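Local coordinates for MutT related protein (Methanosarcina mazei, PDB 3GRN) that is a MutT-related Nudix family protein, probably a hydrolase of nucleoside diphosphate-linked compounds, its own substrate not being established, at residues L3-I8 / E82-A87; I9-L14 / I88-G93. All coordinates share one frame; numbering follows the deposited sequence. Where two conformers were deposited one is given.

Interaction 1: L3-I8 / E82-A87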
# COMPACT_ATOMS: atom_id res chain seq x y z
N LEU A 3 1.88 -27.06 0.31
CA LEU A 3 2.54 -26.38 -0.81
C LEU A 3 3.80 -25.69 -0.33
O LEU A 3 3.80 -25.02 0.71
CB LEU A 3 1.62 -25.33 -1.45
CG LEU A 3 0.32 -25.73 -2.14
CD1 LEU A 3 -0.36 -24.44 -2.58
CD2 LEU A 3 0.56 -26.62 -3.32
N GLU A 4 4.87 -25.85 -1.09
CA GLU A 4 6.17 -25.25 -0.76
C GLU A 4 6.11 -23.73 -0.84
O GLU A 4 6.78 -23.03 -0.08
CB GLU A 4 7.26 -25.81 -1.67
CG GLU A 4 7.51 -27.30 -1.48
CD GLU A 4 8.06 -27.98 -2.72
OE1 GLU A 4 7.70 -27.56 -3.84
OE2 GLU A 4 8.84 -28.94 -2.57
N LYS A 5 5.26 -23.23 -1.74
CA LYS A 5 5.10 -21.80 -1.94
C LYS A 5 3.60 -21.48 -2.03
O LYS A 5 2.91 -22.12 -2.83
CB LYS A 5 5.81 -21.42 -3.23
CG LYS A 5 5.92 -19.96 -3.49
CD LYS A 5 6.68 -19.69 -4.79
CE LYS A 5 8.17 -20.04 -4.62
NZ LYS A 5 8.97 -19.53 -5.78
N PRO A 6 3.12 -20.51 -1.23
CA PRO A 6 1.68 -20.19 -1.20
C PRO A 6 1.24 -19.46 -2.46
O PRO A 6 2.07 -18.82 -3.14
CB PRO A 6 1.56 -19.24 -0.01
CG PRO A 6 2.90 -18.56 0.07
CD PRO A 6 3.88 -19.66 -0.30
N TYR A 7 -0.05 -19.58 -2.77
CA TYR A 7 -0.68 -18.78 -3.84
C TYR A 7 -1.35 -17.56 -3.22
O TYR A 7 -1.87 -17.65 -2.10
CB TYR A 7 -1.74 -19.57 -4.60
CG TYR A 7 -1.21 -20.59 -5.56
CD1 TYR A 7 -0.97 -20.25 -6.90
CD2 TYR A 7 -0.98 -21.91 -5.15
CE1 TYR A 7 -0.49 -21.20 -7.80
CE2 TYR A 7 -0.49 -22.87 -6.04
CZ TYR A 7 -0.23 -22.50 -7.37
OH TYR A 7 0.25 -23.43 -8.26
N ILE A 8 -1.35 -16.44 -3.94
CA ILE A 8 -2.15 -15.28 -3.57
C ILE A 8 -2.92 -14.80 -4.78
O ILE A 8 -2.53 -15.12 -5.92
CB ILE A 8 -1.31 -14.11 -2.98
CG1 ILE A 8 -0.41 -13.51 -4.05
CG2 ILE A 8 -0.52 -14.58 -1.71
CD1 ILE A 8 -0.06 -12.07 -3.86
N GLU A 82 8.69 -15.59 -3.10
CA GLU A 82 8.04 -16.09 -1.89
C GLU A 82 6.56 -16.46 -2.02
O GLU A 82 5.98 -16.96 -1.06
CB GLU A 82 8.28 -15.16 -0.71
CG GLU A 82 7.43 -13.93 -0.70
CD GLU A 82 8.12 -12.77 -0.01
OE1 GLU A 82 8.82 -12.99 1.01
OE2 GLU A 82 7.95 -11.63 -0.50
N LYS A 83 6.00 -16.27 -3.22
CA LYS A 83 4.60 -16.64 -3.48
C LYS A 83 4.36 -16.80 -4.99
O LYS A 83 5.13 -16.27 -5.80
CB LYS A 83 3.65 -15.58 -2.92
CG LYS A 83 3.78 -14.21 -3.60
CD LYS A 83 3.30 -13.11 -2.68
CE LYS A 83 3.83 -11.77 -3.14
NZ LYS A 83 5.26 -11.62 -2.75
N LYS A 84 3.29 -17.52 -5.34
CA LYS A 84 2.78 -17.56 -6.71
C LYS A 84 1.56 -16.66 -6.80
O LYS A 84 0.68 -16.71 -5.94
CB LYS A 84 2.40 -18.99 -7.11
CG LYS A 84 3.63 -19.96 -7.12
CD LYS A 84 3.30 -21.34 -7.68
CE LYS A 84 3.45 -21.39 -9.20
NZ LYS A 84 2.99 -22.67 -9.83
N VAL A 85 1.48 -15.88 -7.86
CA VAL A 85 0.41 -14.93 -8.02
C VAL A 85 -0.59 -15.43 -9.09
O VAL A 85 -0.21 -15.87 -10.17
CB VAL A 85 0.96 -13.54 -8.37
CG1 VAL A 85 -0.17 -12.56 -8.65
CG2 VAL A 85 1.89 -13.03 -7.21
N ILE A 86 -1.86 -15.43 -8.73
CA ILE A 86 -2.92 -15.66 -9.71
C ILE A 86 -3.62 -14.32 -9.80
O ILE A 86 -4.19 -13.84 -8.80
CB ILE A 86 -3.97 -16.67 -9.20
CG1 ILE A 86 -3.37 -18.07 -9.01
CG2 ILE A 86 -5.15 -16.73 -10.20
CD1 ILE A 86 -4.19 -18.95 -8.04
N ALA A 87 -3.57 -13.71 -10.97
CA ALA A 87 -4.09 -12.35 -11.11
C ALA A 87 -5.21 -12.27 -12.14
O ALA A 87 -5.11 -12.85 -13.23
CB ALA A 87 -3.00 -11.39 -11.45
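Tyr7 and Lys84 both turn CG anti to their own carbonyl carbon (chi1 -75° and -63°), and their side chains run side by side, pointing the same way, on one face of the parallel strand pair that begins here in the Nudix mixed sheet. The lysine chain bends at chi3 (87°), and its NZ donates to Tyr7 OH at 3.2 Å. Nearer the backbone, the aliphatic part of the lysine follows the ring, with Lys84 CB 3.6 Å from Tyr7 CD1 and Lys84 CD near CZ. Ile86, two residues on, reaches the same ring carbon, its CD1 3.7 Å from Tyr7 CD1. The backbones are joined by three hydrogen bonds: Lys84 N gives to Pro6 O, Ile8 N to Lys84 O, and Ile86 N to Ile8 O, so Lys84 is gripped through both its N-H and its carbonyl. On the other face, that of Ile8 and Val85, Ile8 CG1 packs 3.9 Å from Val85 CG2, while its CD1 touches Lys83 CD. The aliphatic chain of Lys83 thus extends this apolar patch, which Lys44 of strand 38-44 also borders. Ahead of the strand, Lys5 leans across the backbone of the loop before Lys84. Its amino group forms a salt bridge with Glu79 and a hydrogen bond to Leu80 O, tying the N-terminal segment to the turn after strand 72-79. Glu82, salt-bridged to Lys83, has a stronger partner in Arg32. The CG of Lys5 rests 3.6 Å from Lys83 CA, and Pro6 CD lies 3.5 Å from Glu82 O.

Interaction 2: I9-L14 / I88-G93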
# COMPACT_ATOMS: atom_id res chain seq x y z
N ILE A 9 -4.04 -14.11 -4.53
CA ILE A 9 -4.88 -13.57 -5.61
C ILE A 9 -4.59 -12.07 -5.71
O ILE A 9 -4.59 -11.34 -4.70
CB ILE A 9 -6.42 -13.81 -5.35
CG1 ILE A 9 -6.73 -15.28 -5.04
CG2 ILE A 9 -7.28 -13.26 -6.53
CD1 ILE A 9 -6.34 -16.25 -6.15
N SER A 10 -4.36 -11.62 -6.94
CA SER A 10 -4.18 -10.20 -7.22
C SER A 10 -5.15 -9.79 -8.31
O SER A 10 -5.72 -10.65 -8.99
CB SER A 10 -2.75 -9.88 -7.64
OG SER A 10 -1.86 -10.06 -6.55
N VAL A 11 -5.38 -8.49 -8.41
CA VAL A 11 -6.22 -7.93 -9.48
C VAL A 11 -5.52 -6.76 -10.18
O VAL A 11 -4.84 -5.95 -9.54
CB VAL A 11 -7.60 -7.49 -8.94
CG1 VAL A 11 -8.46 -8.71 -8.60
CG2 VAL A 11 -7.45 -6.61 -7.69
N TYR A 12 -5.67 -6.68 -11.49
CA TYR A 12 -5.13 -5.56 -12.30
C TYR A 12 -6.22 -4.91 -13.14
O TYR A 12 -7.24 -5.54 -13.45
CB TYR A 12 -3.96 -6.02 -13.16
CG TYR A 12 -2.80 -6.48 -12.29
CD1 TYR A 12 -1.94 -5.54 -11.73
CD2 TYR A 12 -2.62 -7.82 -11.98
CE1 TYR A 12 -0.87 -5.92 -10.90
CE2 TYR A 12 -1.55 -8.21 -11.13
CZ TYR A 12 -0.69 -7.24 -10.59
OH TYR A 12 0.37 -7.59 -9.77
N ALA A 13 -5.99 -3.63 -13.50
CA ALA A 13 -6.96 -2.90 -14.35
C ALA A 13 -6.34 -2.46 -15.65
O ALA A 13 -5.21 -1.96 -15.66
CB ALA A 13 -7.51 -1.69 -13.63
N LEU A 14 -7.09 -2.65 -16.75
CA LEU A 14 -6.74 -2.08 -18.05
C LEU A 14 -7.50 -0.77 -18.18
O LEU A 14 -8.72 -0.76 -18.37
CB LEU A 14 -7.16 -3.00 -19.20
CG LEU A 14 -6.45 -4.33 -19.33
CD1 LEU A 14 -7.08 -5.11 -20.50
CD2 LEU A 14 -4.96 -4.16 -19.54
N ILE A 88 -6.27 -11.57 -11.78
CA ILE A 88 -7.41 -11.39 -12.68
C ILE A 88 -7.37 -9.95 -13.18
O ILE A 88 -7.21 -8.99 -12.39
CB ILE A 88 -8.77 -11.76 -12.00
CG1 ILE A 88 -8.78 -13.24 -11.56
CG2 ILE A 88 -9.92 -11.56 -12.97
CD1 ILE A 88 -8.24 -13.49 -10.17
N VAL A 89 -7.50 -9.80 -14.50
CA VAL A 89 -7.37 -8.49 -15.15
C VAL A 89 -8.78 -8.02 -15.53
O VAL A 89 -9.53 -8.77 -16.16
CB VAL A 89 -6.46 -8.53 -16.39
CG1 VAL A 89 -6.36 -7.14 -16.95
CG2 VAL A 89 -5.05 -9.05 -16.04
N PHE A 90 -9.11 -6.81 -15.11
CA PHE A 90 -10.41 -6.20 -15.38
C PHE A 90 -10.28 -5.08 -16.39
O PHE A 90 -9.25 -4.38 -16.43
CB PHE A 90 -10.99 -5.65 -14.08
CG PHE A 90 -11.51 -6.72 -13.17
CD1 PHE A 90 -12.85 -7.12 -13.25
CD2 PHE A 90 -10.68 -7.31 -12.22
CE1 PHE A 90 -13.34 -8.11 -12.41
CE2 PHE A 90 -11.15 -8.32 -11.39
CZ PHE A 90 -12.48 -8.73 -11.48
N ASP A 91 -11.32 -4.91 -17.20
CA ASP A 91 -11.34 -3.83 -18.14
C ASP A 91 -11.95 -2.61 -17.44
O ASP A 91 -13.08 -2.64 -16.96
CB ASP A 91 -12.09 -4.23 -19.41
CG ASP A 91 -11.79 -3.30 -20.58
OD1 ASP A 91 -11.94 -2.07 -20.42
OD2 ASP A 91 -11.42 -3.80 -21.67
N GLY A 92 -11.16 -1.54 -17.39
CA GLY A 92 -11.52 -0.33 -16.69
C GLY A 92 -12.04 0.74 -17.64
O GLY A 92 -12.37 1.84 -17.21
N GLY A 93 -12.08 0.42 -18.93
CA GLY A 93 -12.72 1.30 -19.91
C GLY A 93 -11.82 2.43 -20.34
O GLY A 93 -10.60 2.28 -20.38
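Five backbone hydrogen bonds join residues 9-14 to 88-93, passing in turn from Ile88 N to Ser10 O, Tyr12 N to Ile88 O, Phe90 N to Tyr12 O, Leu14 N to Phe90 O and Gly92 N to Leu14 O. The last is 2.7 Å long. Beside it, Asp91 OD1 accepts from Gly93 N in an Asx turn at 2.9 Å, and OD2 forms a salt bridge with Arg16. On the face of Val11 and Ala13, the edge of the Phe90 ring meets Val11, CE2 lying 3.9 Å from CG1, and helix 51-63 packs over this face. On the opposite face Val89 CG1, anti to the backbone N (chi1 -178°), meets Leu14 CG at 3.7 Å, the two side chains crossing at a slant, while Phe129, Phe130 and Phe133 of helix 124-137 close over the leucine. An alanine in place of Leu14 would probably leave Val89 CG1 without the CG it packs on and open a gap beside those phenylalanines. These two inner, parallel strands are therefore fastened through their main chains, and both faces offer mostly apolar side chains to the flanking helices.

In the fold
Interactions 1 and 2 are successive lengths of one parallel pairing between strands 7-16 and 84-94, with centres 18 Å apart. The ladder runs unbroken across their junction, where Ile86 O lies 2.9 Å from Ser10 N, a probable hydrogen bond, and Ala87 CB packs 3.5 Å from Tyr12 CE2. Residues 3-8 / 82-87 are centred about 17 Å from the chain's centre, and Lys83 forms a weak, long ion pair with Glu120 of the second subunit. Residues 9-14 / 88-93 are centred about 6 Å from the chain's centre, between helices 51-63 and 124-137. The former carries much of the Nudix box, probably including catalytic residues. A glycerol, probably from crystallisation, sits about 5 Å from the Tyr12 side chain.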